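Long-range contacts in putative surface-anchored fimbrial subunit (Corynebacterium diphtheriae, PDB 3HR6), which forms the shaft of a corynebacterial surface pilus from tandem Ig-like modules, stabilised by isopeptide and disulfide bonds, and probably serves cell adhesion: residues 8-13 with 136-141; 33-38 with 82-87; 309-314 with 362-367; 410-415 with 424-429; 185-190 with 234-239. All blocks are in the same frame, centred on the assembly; numbering follows the deposited sequence. Where two conformers were deposited one is given.

Interaction 1: 8-13 with 136-141; sequences AVHALM and HVYPKH
Backbone bonds from Val137 to Ala8 and His10, and from Leu12 to Pro139 and His141, draw two parallel chain segments together. Val137 N donates to Ala8 O, and its own O accepts His10 N at 2.8 Å. The pattern repeats at Leu12, its N bonded to Pro139 O and its O to His141 N. Between the two pairs the series is broken: Pro139 has no N-H to offer, and His10 O meets Pro139 CD at 3.3 Å instead.

The aromatic contacts lie beside this break. His10 NE2 and His136 ND1 share a hydrogen bond of 2.8 Å, and the rings meet rim to rim with planes only 10° apart. Tyr138 runs alongside His10, both rings set with CG anti to the carbonyl carbon (chi1 -54° in His10). These two rings are nearly parallel (17°) but offset so far that they hardly overlap, and the closest atoms are His10 CD2 and Tyr138 CE1, at 3.3 Å. A CH-pi contact is made further on, where Met13 CA sits over one face of the His141 ring.

Apolar contacts complete the junction: the side chains of Val9 and Pro139 cross at about a right angle, with Val9 CG1 3.8 Å from Pro139 CG, and Leu12 CD2 touches Tyr138 CB. Phe39 packs on Val9 and Pro139. The arrangement is that of two neighbouring parallel strands, each interrupted by a short irregularity, in the N-terminal pilin domain, which belongs to a transthyretin-like clan.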
# COMPACT_ATOMS: atom_id res chain seq x y z
N ALA A 8 30.96 -4.40 -15.02
CA ALA A 8 29.71 -5.13 -15.07
C ALA A 8 29.25 -5.33 -13.63
O ALA A 8 29.92 -6.07 -12.86
CB ALA A 8 29.94 -6.46 -15.75
N VAL A 9 28.15 -4.68 -13.26
CA VAL A 9 27.59 -4.82 -11.92
C VAL A 9 26.50 -5.89 -11.94
O VAL A 9 25.49 -5.75 -12.61
CB VAL A 9 26.97 -3.50 -11.39
CG1 VAL A 9 26.50 -3.68 -9.97
CG2 VAL A 9 27.95 -2.34 -11.48
N HIS A 10 26.71 -6.92 -11.12
CA HIS A 10 25.71 -7.97 -10.90
C HIS A 10 25.11 -7.82 -9.50
O HIS A 10 25.79 -7.98 -8.49
CB HIS A 10 26.38 -9.33 -11.03
CG HIS A 10 27.13 -9.54 -12.31
ND1 HIS A 10 26.50 -9.83 -13.50
CD2 HIS A 10 28.45 -9.46 -12.59
CE1 HIS A 10 27.40 -9.96 -14.45
NE2 HIS A 10 28.59 -9.74 -13.93
N ALA A 11 23.81 -7.59 -9.44
CA ALA A 11 23.14 -7.32 -8.20
C ALA A 11 22.66 -8.63 -7.62
O ALA A 11 21.74 -9.23 -8.15
CB ALA A 11 21.96 -6.39 -8.45
N LEU A 12 23.31 -9.08 -6.56
CA LEU A 12 22.99 -10.37 -5.94
C LEU A 12 22.05 -10.20 -4.76
O LEU A 12 22.27 -9.32 -3.91
CB LEU A 12 24.28 -11.01 -5.45
CG LEU A 12 24.99 -11.85 -6.51
CD1 LEU A 12 25.00 -11.26 -7.91
CD2 LEU A 12 26.36 -12.30 -6.00
N MET A 13 21.03 -11.04 -4.68
CA MET A 13 20.15 -11.08 -3.52
C MET A 13 20.66 -12.09 -2.51
O MET A 13 20.70 -13.30 -2.80
CB MET A 13 18.72 -11.45 -3.96
CG MET A 13 17.79 -11.69 -2.80
SD MET A 13 16.08 -11.88 -3.28
CE MET A 13 16.19 -13.33 -4.35
N HIS A 136 34.07 -7.34 -13.30
CA HIS A 136 32.77 -7.77 -12.73
C HIS A 136 32.75 -7.62 -11.21
O HIS A 136 33.72 -8.01 -10.53
CB HIS A 136 32.52 -9.23 -13.09
CG HIS A 136 32.36 -9.46 -14.55
ND1 HIS A 136 31.13 -9.44 -15.17
CD2 HIS A 136 33.27 -9.65 -15.53
CE1 HIS A 136 31.29 -9.65 -16.46
NE2 HIS A 136 32.57 -9.77 -16.71
N VAL A 137 31.64 -7.08 -10.70
CA VAL A 137 31.44 -6.89 -9.27
C VAL A 137 30.05 -7.35 -8.91
O VAL A 137 29.16 -7.41 -9.75
CB VAL A 137 31.66 -5.43 -8.83
CG1 VAL A 137 33.10 -5.04 -9.13
CG2 VAL A 137 30.70 -4.51 -9.55
N TYR A 138 29.91 -7.73 -7.65
CA TYR A 138 28.80 -8.55 -7.19
C TYR A 138 28.24 -8.05 -5.83
O TYR A 138 28.20 -8.79 -4.85
CB TYR A 138 29.27 -10.01 -7.06
CG TYR A 138 29.74 -10.60 -8.36
CD1 TYR A 138 28.85 -11.27 -9.21
CD2 TYR A 138 31.05 -10.49 -8.76
CE1 TYR A 138 29.28 -11.80 -10.42
CE2 TYR A 138 31.49 -10.99 -9.97
CZ TYR A 138 30.59 -11.64 -10.80
OH TYR A 138 31.02 -12.14 -11.99
N PRO A 139 27.81 -6.79 -5.78
CA PRO A 139 27.21 -6.25 -4.55
C PRO A 139 25.94 -7.03 -4.15
O PRO A 139 25.17 -7.44 -5.02
CB PRO A 139 26.88 -4.82 -4.95
CG PRO A 139 26.62 -4.93 -6.43
CD PRO A 139 27.70 -5.84 -6.90
N LYS A 140 25.76 -7.27 -2.84
CA LYS A 140 24.61 -7.96 -2.29
C LYS A 140 23.58 -6.98 -1.77
O LYS A 140 23.92 -5.97 -1.16
CB LYS A 140 25.02 -8.88 -1.12
CG LYS A 140 25.50 -10.25 -1.51
CD LYS A 140 26.65 -10.31 -2.49
CE LYS A 140 28.06 -10.42 -1.89
NZ LYS A 140 29.09 -10.58 -3.00
N HIS A 141 22.32 -7.29 -1.99
CA HIS A 141 21.21 -6.56 -1.38
C HIS A 141 20.26 -7.59 -0.80
O HIS A 141 20.39 -8.78 -1.04
CB HIS A 141 20.46 -5.69 -2.38
CG HIS A 141 19.78 -6.48 -3.44
ND1 HIS A 141 20.38 -6.78 -4.64
CD2 HIS A 141 18.57 -7.09 -3.45
CE1 HIS A 141 19.55 -7.54 -5.36
NE2 HIS A 141 18.45 -7.73 -4.66

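Interaction 2: 33-38 with 82-87; sequences KVDGMS and KKTEGG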
# COMPACT_ATOMS: atom_id res chain seq x y z
N LYS A 33 21.09 -13.46 -9.22
CA LYS A 33 21.19 -12.09 -9.75
C LYS A 33 19.77 -11.54 -9.90
O LYS A 33 18.81 -12.30 -10.07
CB LYS A 33 21.93 -12.05 -11.10
CG LYS A 33 23.36 -12.55 -11.03
CD LYS A 33 24.01 -12.54 -12.37
CE LYS A 33 25.38 -13.19 -12.38
NZ LYS A 33 25.82 -13.32 -13.77
N VAL A 34 19.63 -10.24 -9.77
CA VAL A 34 18.32 -9.61 -9.76
C VAL A 34 18.28 -8.54 -10.85
O VAL A 34 19.24 -7.79 -11.04
CB VAL A 34 18.04 -9.00 -8.38
CG1 VAL A 34 16.68 -8.25 -8.33
CG2 VAL A 34 18.12 -10.09 -7.29
N ASP A 35 17.18 -8.50 -11.59
CA ASP A 35 17.01 -7.43 -12.57
C ASP A 35 16.30 -6.23 -11.97
O ASP A 35 15.69 -6.32 -10.93
CB ASP A 35 16.29 -7.98 -13.81
CG ASP A 35 17.19 -8.85 -14.64
OD1 ASP A 35 18.43 -8.67 -14.63
OD2 ASP A 35 16.66 -9.73 -15.34
N GLY A 36 16.47 -5.08 -12.64
CA GLY A 36 15.82 -3.85 -12.25
C GLY A 36 16.48 -3.15 -11.09
O GLY A 36 15.89 -2.27 -10.50
N MET A 37 17.69 -3.59 -10.72
CA MET A 37 18.40 -2.96 -9.62
C MET A 37 19.18 -1.80 -10.20
O MET A 37 19.87 -1.95 -11.21
CB MET A 37 19.30 -3.97 -8.91
CG MET A 37 18.53 -5.09 -8.26
SD MET A 37 17.58 -4.55 -6.83
CE MET A 37 15.89 -4.47 -7.46
N SER A 38 19.08 -0.64 -9.55
CA SER A 38 19.54 0.62 -10.11
C SER A 38 20.85 1.02 -9.47
O SER A 38 20.98 1.06 -8.25
CB SER A 38 18.49 1.70 -9.87
OG SER A 38 19.00 2.95 -10.30
N LYS A 82 22.18 3.16 -14.41
CA LYS A 82 21.32 2.20 -15.10
C LYS A 82 20.85 1.06 -14.21
O LYS A 82 21.36 0.83 -13.12
CB LYS A 82 21.98 1.64 -16.35
CG LYS A 82 23.23 0.90 -16.11
CD LYS A 82 23.92 0.47 -17.44
CE LYS A 82 24.53 1.64 -18.18
NZ LYS A 82 25.17 1.24 -19.48
N LYS A 83 19.90 0.32 -14.75
CA LYS A 83 19.31 -0.81 -14.07
C LYS A 83 19.87 -2.12 -14.62
O LYS A 83 20.24 -2.23 -15.79
CB LYS A 83 17.79 -0.77 -14.23
CG LYS A 83 17.13 0.25 -13.34
CD LYS A 83 15.64 0.33 -13.65
CE LYS A 83 14.95 1.29 -12.73
NZ LYS A 83 15.35 2.67 -13.08
N THR A 84 19.97 -3.11 -13.76
CA THR A 84 20.42 -4.42 -14.23
C THR A 84 19.35 -5.03 -15.16
O THR A 84 18.12 -4.84 -14.98
CB THR A 84 20.68 -5.35 -13.04
OG1 THR A 84 19.52 -5.38 -12.19
CG2 THR A 84 21.90 -4.84 -12.22
N GLU A 85 19.82 -5.69 -16.19
CA GLU A 85 18.98 -6.46 -17.09
C GLU A 85 19.78 -7.68 -17.47
O GLU A 85 21.00 -7.59 -17.69
CB GLU A 85 18.60 -5.63 -18.32
CG GLU A 85 17.55 -6.30 -19.23
CD GLU A 85 16.16 -6.51 -18.59
OE1 GLU A 85 15.85 -6.00 -17.48
OE2 GLU A 85 15.35 -7.21 -19.24
N GLY A 86 19.13 -8.84 -17.49
CA GLY A 86 19.84 -10.11 -17.69
C GLY A 86 20.90 -10.35 -16.62
O GLY A 86 21.95 -10.96 -16.90
N GLY A 87 20.64 -9.82 -15.43
CA GLY A 87 21.48 -9.98 -14.26
C GLY A 87 22.64 -9.01 -14.17
O GLY A 87 23.43 -9.11 -13.24
O HOH W 1 24.52 -11.39 -16.08
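The carboxylate of Asp35 is the flat side-chain group that meets segment 82-87, set against the turn through Glu85, Gly86 and Gly87. Its OD1 accepts Gly87 N on the syn lone pair at 2.6 Å, while Glu85 C comes within 3.3 Å of the same oxygen. The carboxylate of Glu85 lies near that of Asp35, with OE1 and OD2 4.4 Å apart, a proximity of like charges that might raise the proton affinity of either. Among the flat peptide groups, the Thr84 carbonyl receives Gly36 N from a position tilted 34° out of its plane.

Thr84 carries the centre of the contact. Its OG1 stands between the backbone N and the carbonyl carbon (chi1 53°), where two bonds grip it: it donates to Val34 O at 2.7 Å and accepts Met37 N at 3.0 Å. Thr84 N in turn donates to Met37 O, so side chain and backbone of one residue hold three positions of the facing loop. On the outer flank the extended Lys33 lays CD against Gly87 O at 3.6 Å, and a water donates to Gly86 O at 2.7 Å and weakly accepts from Lys33 NZ.

The loop 33-38 leads into strand 38-44 of the N-terminal pilin domain. Val34 is bonded through its backbone to Ala11 of strand 5-13, Met37 packs on His141 of strand 131-143, and Ser38 begins strand 38-44 beside strand 76-83. Thr84, just past strand 76-83, packs on Ala89 of strand 89-94.

Interaction 3: 309-314 with 362-367; sequences ITIEKS and AVLSGI
Ile309 and Ile367 meet at their delta methyls because both carry CG1 anti to the carbonyl carbon and then continue nearly straight (chi2 165° in Ile309), so that CD1 lies 3.7 Å from CD1 where the side chains cross. This is the inner face of an antiparallel strand pair in an Ig-like module of the pilin. Ile311 follows the same course; its CD1 approaches Leu364 CD1 at 4.1 Å, and its CB rests 4.0 Å from Ala362 CB.

Two hydrogen-bonded pairs hold the backbones. Ile309 and Leu364 exchange both bonds, as do Ile311 and Ala362, with Ile311 N to Ala362 O almost straight at 178° and 2.7 Å long. On the other face Thr310 and Val363 lie side by side, the OG1 of Thr310 4.1 Å from the gamma methyls of Val363.

Leu330 and Leu394, from the facing sheet, close over the inner aliphatic row, which is thus core of a sandwich. Beyond Ile311 strand 309-314 carries on past its partner segment, and there Lys313 NZ is covalently joined to Asn432 CG, an intramolecular isopeptide crosslink whose nitrogen also donates to Ser314 O at 3.1 Å.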
# COMPACT_ATOMS: atom_id res chain seq x y z
N ILE A 309 -28.75 0.48 -3.79
CA ILE A 309 -30.11 0.03 -4.07
C ILE A 309 -30.87 1.27 -4.52
O ILE A 309 -30.83 2.28 -3.87
CB ILE A 309 -30.77 -0.57 -2.83
CG1 ILE A 309 -30.07 -1.88 -2.46
CG2 ILE A 309 -32.25 -0.85 -3.09
CD1 ILE A 309 -30.42 -2.34 -1.06
N THR A 310 -31.55 1.17 -5.64
CA THR A 310 -32.44 2.27 -6.09
C THR A 310 -33.89 1.81 -6.08
O THR A 310 -34.25 0.84 -6.76
CB THR A 310 -32.06 2.86 -7.47
OG1 THR A 310 -30.72 3.37 -7.41
CG2 THR A 310 -32.99 4.00 -7.84
N ILE A 311 -34.73 2.50 -5.32
CA ILE A 311 -36.15 2.19 -5.22
C ILE A 311 -36.81 3.07 -6.26
O ILE A 311 -36.49 4.26 -6.34
CB ILE A 311 -36.71 2.49 -3.78
CG1 ILE A 311 -36.04 1.63 -2.71
CG2 ILE A 311 -38.24 2.26 -3.73
CD1 ILE A 311 -36.46 2.00 -1.28
N GLU A 312 -37.67 2.48 -7.10
CA GLU A 312 -38.51 3.22 -8.07
C GLU A 312 -39.94 2.98 -7.66
O GLU A 312 -40.52 1.91 -7.96
CB GLU A 312 -38.26 2.73 -9.48
CG GLU A 312 -36.86 3.00 -9.90
CD GLU A 312 -36.58 2.82 -11.36
OE1 GLU A 312 -37.47 2.41 -12.14
OE2 GLU A 312 -35.41 3.09 -11.71
N LYS A 313 -40.53 3.97 -6.98
CA LYS A 313 -41.85 3.82 -6.37
C LYS A 313 -42.92 4.40 -7.26
O LYS A 313 -42.74 5.44 -7.89
CB LYS A 313 -41.88 4.56 -5.02
CG LYS A 313 -43.14 4.31 -4.19
CD LYS A 313 -43.08 2.97 -3.51
CE LYS A 313 -44.26 2.77 -2.57
NZ LYS A 313 -45.62 2.78 -3.16
N SER A 314 -44.05 3.69 -7.36
CA SER A 314 -45.20 4.20 -8.07
C SER A 314 -46.41 4.01 -7.14
O SER A 314 -46.33 3.27 -6.14
CB SER A 314 -45.38 3.47 -9.40
OG SER A 314 -45.44 2.08 -9.21
N ALA A 362 -35.76 6.55 -4.46
CA ALA A 362 -35.00 6.60 -3.23
C ALA A 362 -33.73 5.79 -3.46
O ALA A 362 -33.81 4.65 -3.90
CB ALA A 362 -35.78 6.01 -2.08
N VAL A 363 -32.59 6.41 -3.19
CA VAL A 363 -31.29 5.79 -3.41
C VAL A 363 -30.63 5.46 -2.07
O VAL A 363 -30.47 6.33 -1.22
CB VAL A 363 -30.38 6.68 -4.30
CG1 VAL A 363 -29.10 5.88 -4.65
CG2 VAL A 363 -31.10 7.07 -5.62
N LEU A 364 -30.28 4.19 -1.87
CA LEU A 364 -29.61 3.69 -0.67
C LEU A 364 -28.17 3.37 -1.13
O LEU A 364 -27.92 2.32 -1.72
CB LEU A 364 -30.32 2.47 -0.14
CG LEU A 364 -31.65 2.73 0.58
CD1 LEU A 364 -32.69 3.27 -0.36
CD2 LEU A 364 -32.10 1.43 1.16
N SER A 365 -27.27 4.31 -0.91
CA SER A 365 -25.90 4.23 -1.43
C SER A 365 -24.92 3.89 -0.33
O SER A 365 -25.18 4.10 0.85
CB SER A 365 -25.45 5.57 -2.04
OG SER A 365 -26.37 6.11 -2.97
N GLY A 366 -23.76 3.40 -0.74
CA GLY A 366 -22.68 3.17 0.18
C GLY A 366 -22.76 2.00 1.13
O GLY A 366 -22.19 2.01 2.25
N ILE A 367 -23.42 0.95 0.66
CA ILE A 367 -23.56 -0.27 1.35
C ILE A 367 -22.27 -1.07 1.15
O ILE A 367 -21.98 -1.52 0.03
CB ILE A 367 -24.76 -1.11 0.84
CG1 ILE A 367 -26.08 -0.32 0.95
CG2 ILE A 367 -24.83 -2.36 1.64
CD1 ILE A 367 -27.23 -0.86 0.08

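Interaction 4: 410-415 with 424-429; sequences VIVKLE and VEQKVK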
# COMPACT_ATOMS: atom_id res chain seq x y z
N VAL A 410 -39.45 -6.75 1.22
CA VAL A 410 -39.18 -6.92 -0.20
C VAL A 410 -37.71 -7.34 -0.33
O VAL A 410 -36.82 -6.53 -0.02
CB VAL A 410 -39.42 -5.61 -0.99
CG1 VAL A 410 -39.13 -5.80 -2.46
CG2 VAL A 410 -40.85 -5.11 -0.83
N ILE A 411 -37.47 -8.57 -0.78
CA ILE A 411 -36.10 -9.09 -0.87
C ILE A 411 -35.39 -8.29 -1.95
O ILE A 411 -35.97 -8.02 -3.01
CB ILE A 411 -36.04 -10.60 -1.19
CG1 ILE A 411 -36.77 -11.42 -0.12
CG2 ILE A 411 -34.56 -11.06 -1.28
CD1 ILE A 411 -36.40 -11.02 1.29
N VAL A 412 -34.19 -7.85 -1.64
CA VAL A 412 -33.35 -7.16 -2.60
C VAL A 412 -32.03 -7.91 -2.65
O VAL A 412 -31.32 -7.98 -1.64
CB VAL A 412 -33.18 -5.68 -2.24
CG1 VAL A 412 -32.24 -4.97 -3.22
CG2 VAL A 412 -34.54 -4.98 -2.15
N LYS A 413 -31.72 -8.49 -3.80
CA LYS A 413 -30.48 -9.23 -4.04
C LYS A 413 -29.35 -8.24 -4.29
O LYS A 413 -29.36 -7.54 -5.32
CB LYS A 413 -30.63 -10.16 -5.27
CG LYS A 413 -31.63 -11.31 -5.10
CD LYS A 413 -31.98 -11.99 -6.43
CE LYS A 413 -32.33 -13.49 -6.25
NZ LYS A 413 -32.85 -14.14 -7.50
N LEU A 414 -28.42 -8.14 -3.36
CA LEU A 414 -27.30 -7.23 -3.45
C LEU A 414 -26.13 -7.88 -2.78
O LEU A 414 -26.08 -7.95 -1.56
CB LEU A 414 -27.66 -5.92 -2.75
CG LEU A 414 -26.69 -4.81 -3.15
CD1 LEU A 414 -27.08 -4.25 -4.55
CD2 LEU A 414 -26.65 -3.76 -2.06
N GLU A 415 -25.17 -8.34 -3.56
CA GLU A 415 -24.02 -9.04 -3.01
C GLU A 415 -22.83 -8.87 -3.95
O GLU A 415 -22.99 -8.56 -5.15
CB GLU A 415 -24.34 -10.51 -2.76
CG GLU A 415 -24.49 -11.31 -4.00
CD GLU A 415 -24.78 -12.77 -3.71
OE1 GLU A 415 -25.63 -13.06 -2.81
OE2 GLU A 415 -24.18 -13.62 -4.41
N VAL A 424 -22.03 -2.54 -7.30
CA VAL A 424 -23.12 -3.51 -7.36
C VAL A 424 -24.42 -2.72 -7.19
O VAL A 424 -24.54 -1.93 -6.26
CB VAL A 424 -22.99 -4.56 -6.26
CG1 VAL A 424 -24.17 -5.48 -6.29
CG2 VAL A 424 -21.69 -5.35 -6.40
N GLU A 425 -25.36 -2.92 -8.09
CA GLU A 425 -26.62 -2.19 -8.03
C GLU A 425 -27.80 -3.10 -8.10
O GLU A 425 -27.79 -4.15 -8.74
CB GLU A 425 -26.66 -1.17 -9.16
CG GLU A 425 -25.60 -0.11 -8.92
CD GLU A 425 -25.88 1.15 -9.68
OE1 GLU A 425 -25.17 1.35 -10.68
OE2 GLU A 425 -26.82 1.90 -9.27
N GLN A 426 -28.89 -2.67 -7.49
CA GLN A 426 -30.17 -3.31 -7.74
C GLN A 426 -31.22 -2.22 -7.81
O GLN A 426 -31.24 -1.37 -6.93
CB GLN A 426 -30.48 -4.29 -6.61
CG GLN A 426 -31.71 -5.13 -6.82
CD GLN A 426 -31.60 -5.98 -8.07
OE1 GLN A 426 -32.32 -5.76 -9.02
NE2 GLN A 426 -30.65 -6.89 -8.08
N LYS A 427 -32.05 -2.25 -8.84
CA LYS A 427 -33.21 -1.38 -8.95
C LYS A 427 -34.41 -2.16 -8.46
O LYS A 427 -34.64 -3.27 -8.90
CB LYS A 427 -33.40 -0.98 -10.42
CG LYS A 427 -34.53 0.00 -10.69
CD LYS A 427 -34.85 0.03 -12.17
CE LYS A 427 -33.77 0.73 -12.98
NZ LYS A 427 -34.17 0.82 -14.42
N VAL A 428 -35.20 -1.57 -7.56
CA VAL A 428 -36.35 -2.23 -6.97
C VAL A 428 -37.59 -1.41 -7.31
O VAL A 428 -37.78 -0.33 -6.79
CB VAL A 428 -36.17 -2.32 -5.45
CG1 VAL A 428 -37.32 -3.12 -4.82
CG2 VAL A 428 -34.80 -2.96 -5.15
N LYS A 429 -38.40 -1.94 -8.22
CA LYS A 429 -39.65 -1.27 -8.61
C LYS A 429 -40.76 -1.68 -7.67
O LYS A 429 -41.07 -2.89 -7.56
CB LYS A 429 -40.03 -1.66 -10.03
CG LYS A 429 -38.98 -1.24 -11.01
CD LYS A 429 -39.54 -1.31 -12.41
CE LYS A 429 -38.47 -0.93 -13.42
NZ LYS A 429 -38.16 0.53 -13.34
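Val412 and Gln426 lie alongside each other and point opposite ways, the CG1 of Val412 lying 3.6 Å from Gln426 CG. Val428 is set obliquely against the same valine, and its CG2 meets Val412 CG2 at 3.6 Å. Val410 repeats the opposed arrangement one step along, CG1 against Val428 CG1 at 4.0 Å, and Leu414 does so at the other end, where its CD1 slips past Val424 CG1 at 3.6 Å.

Such packing, with the axes of 410-412 and 424-429 8.9 Å apart at closest and their directions 158° apart, is face-to-face contact between two sheets rather than strand pairing within one. It belongs to a beta sandwich of an Ig-like module: strand 410-412 edges one sheet beside strand 391-398, and strand 424-432 lies in the other beside strand 302-315. Ile309 of that second sheet packs against Val412, Leu414 and Val428.

One polar bond spans the gap. Gln426 leaves its backbone with CG anti to N, then bends at CG (chi2 60°), and its NE2 donates to Lys413 O at 3.1 Å with an N-H...O angle of 164°. The donor lies in the carbonyl plane, and the acceptor lies close to the amide plane of the glutamine. Nearby, Glu415 O contacts Val424 CG1 at 3.5 Å.

Interaction 5: 185-190 with 234-239; sequences EGFTVA and VQLAGA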
# COMPACT_ATOMS: atom_id res chain seq x y z
N GLU A 185 18.89 2.12 6.72
CA GLU A 185 19.00 3.55 6.44
C GLU A 185 17.82 4.29 7.04
O GLU A 185 17.92 5.48 7.36
CB GLU A 185 18.94 3.85 4.95
CG GLU A 185 20.05 3.36 4.08
CD GLU A 185 19.70 3.67 2.64
OE1 GLU A 185 19.29 4.82 2.34
OE2 GLU A 185 19.77 2.77 1.80
N GLY A 186 16.70 3.58 7.16
CA GLY A 186 15.46 4.15 7.64
C GLY A 186 14.41 3.11 7.41
O GLY A 186 14.70 2.05 6.88
N PHE A 187 13.17 3.40 7.80
CA PHE A 187 12.12 2.41 7.65
C PHE A 187 10.80 3.14 7.71
O PHE A 187 10.41 3.65 8.76
CB PHE A 187 12.22 1.32 8.73
CG PHE A 187 11.71 -0.03 8.27
CD1 PHE A 187 12.51 -0.88 7.55
CD2 PHE A 187 10.43 -0.43 8.54
CE1 PHE A 187 12.07 -2.11 7.15
CE2 PHE A 187 9.97 -1.67 8.08
CZ PHE A 187 10.79 -2.49 7.40
N THR A 188 10.19 3.29 6.55
CA THR A 188 8.96 4.04 6.44
C THR A 188 7.83 3.14 5.93
O THR A 188 8.04 2.38 5.00
CB THR A 188 9.14 5.23 5.49
OG1 THR A 188 10.09 6.14 6.05
CG2 THR A 188 7.82 5.99 5.27
N VAL A 189 6.67 3.19 6.56
CA VAL A 189 5.47 2.52 6.04
C VAL A 189 4.50 3.65 5.72
O VAL A 189 4.17 4.42 6.60
CB VAL A 189 4.86 1.50 7.01
CG1 VAL A 189 3.51 0.90 6.40
CG2 VAL A 189 5.88 0.40 7.34
N ALA A 190 4.09 3.76 4.44
CA ALA A 190 3.19 4.82 4.02
C ALA A 190 1.99 4.24 3.34
O ALA A 190 2.06 3.20 2.70
CB ALA A 190 3.87 5.79 3.03
N VAL A 234 4.43 6.29 8.73
CA VAL A 234 5.05 5.85 10.00
C VAL A 234 6.51 5.62 9.70
O VAL A 234 6.84 4.84 8.83
CB VAL A 234 4.44 4.58 10.51
CG1 VAL A 234 5.25 4.09 11.78
CG2 VAL A 234 2.94 4.80 10.83
N GLN A 235 7.37 6.28 10.47
CA GLN A 235 8.77 6.25 10.18
C GLN A 235 9.50 5.91 11.44
O GLN A 235 9.27 6.53 12.47
CB GLN A 235 9.15 7.64 9.73
CG GLN A 235 10.44 7.77 9.06
CD GLN A 235 10.46 9.01 8.17
OE1 GLN A 235 10.04 8.99 6.98
NE2 GLN A 235 10.93 10.08 8.73
N LEU A 236 10.43 4.97 11.35
CA LEU A 236 11.27 4.62 12.48
C LEU A 236 12.63 5.31 12.39
O LEU A 236 13.28 5.30 11.36
CB LEU A 236 11.49 3.11 12.57
CG LEU A 236 10.25 2.25 12.66
CD1 LEU A 236 10.62 0.73 12.55
CD2 LEU A 236 9.50 2.56 13.94
N ALA A 237 13.08 5.83 13.51
CA ALA A 237 14.37 6.51 13.58
C ALA A 237 15.01 6.25 14.94
O ALA A 237 14.49 5.46 15.72
CB ALA A 237 14.19 8.00 13.32
N GLY A 238 16.12 6.92 15.23
CA GLY A 238 16.70 6.87 16.58
C GLY A 238 17.11 5.47 17.01
O GLY A 238 17.52 4.67 16.17
N ALA A 239 16.96 5.17 18.30
CA ALA A 239 17.43 3.89 18.88
C ALA A 239 16.75 2.72 18.16
O ALA A 239 17.39 1.73 17.80
CB ALA A 239 17.13 3.82 20.38
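Val189 and Val234 satisfy each other's backbones in both directions: Val189 N donates to Val234 O, and Val234 N returns the bond to Val189 O, each 2.8 Å long. Two residues along, Leu236 N donates to Phe187 O at 2.9 Å. The other backbone polar atoms, Phe187 N and Leu236 O, are taken up by one side chain from outside, since Asn279 accepts Phe187 N through OD1 and gives an ND2 hydrogen to Leu236 O. The amide of Asn279 thus joins the two strands at this end.

Thr188, with OG1 set anti to the carbonyl carbon (chi1 -65°), brings its hydroxyl 3.0 Å from Gln235 OE1. The side chains cross there, and Gln235 CG is also near, 3.4 Å from Thr188 OG1. Thr188 OG1 is hydrogen-bonded to Ser278 O, so whether its one proton also serves Gln235 OE1 is not settled.

Opposite this polar patch, Phe187 and Leu236 run side by side, CD2 to CD1 at 4.2 Å, with Leu252 touching both. The two faces of the pair therefore differ: the one with Phe187, Val189, Val234 and Leu236 turns to the Ig-like core, and on the other hydroxyl, amide and loop carbonyl meet, a chemistry that implies strands anchored to the loop after strand 268-276 as well as to each other.

In the fold
From the N terminus, segment 8-13 opens the longest of these loops, closed by 136-141 in interaction 1; interaction 2 falls between those ends and ties the loop 33-38 to 82-87, touching interaction 1 directly through Val34 and Gly87. Interaction 5 follows in series and pairs two strands of the next module, about 26 Å (centre to centre) from both earlier contacts. Interaction 3 then closes 309-314 with 362-367, and interaction 4 closes a short loop of eight residues between 410-415 and 424-429, joining two facing sheets. None cross. Interactions 3 and 4 touch, since strands 302-315 and 424-432 are parallel neighbours, with Thr310 O near Val428 N and Ile367 CD1 packed against Leu414 CD2.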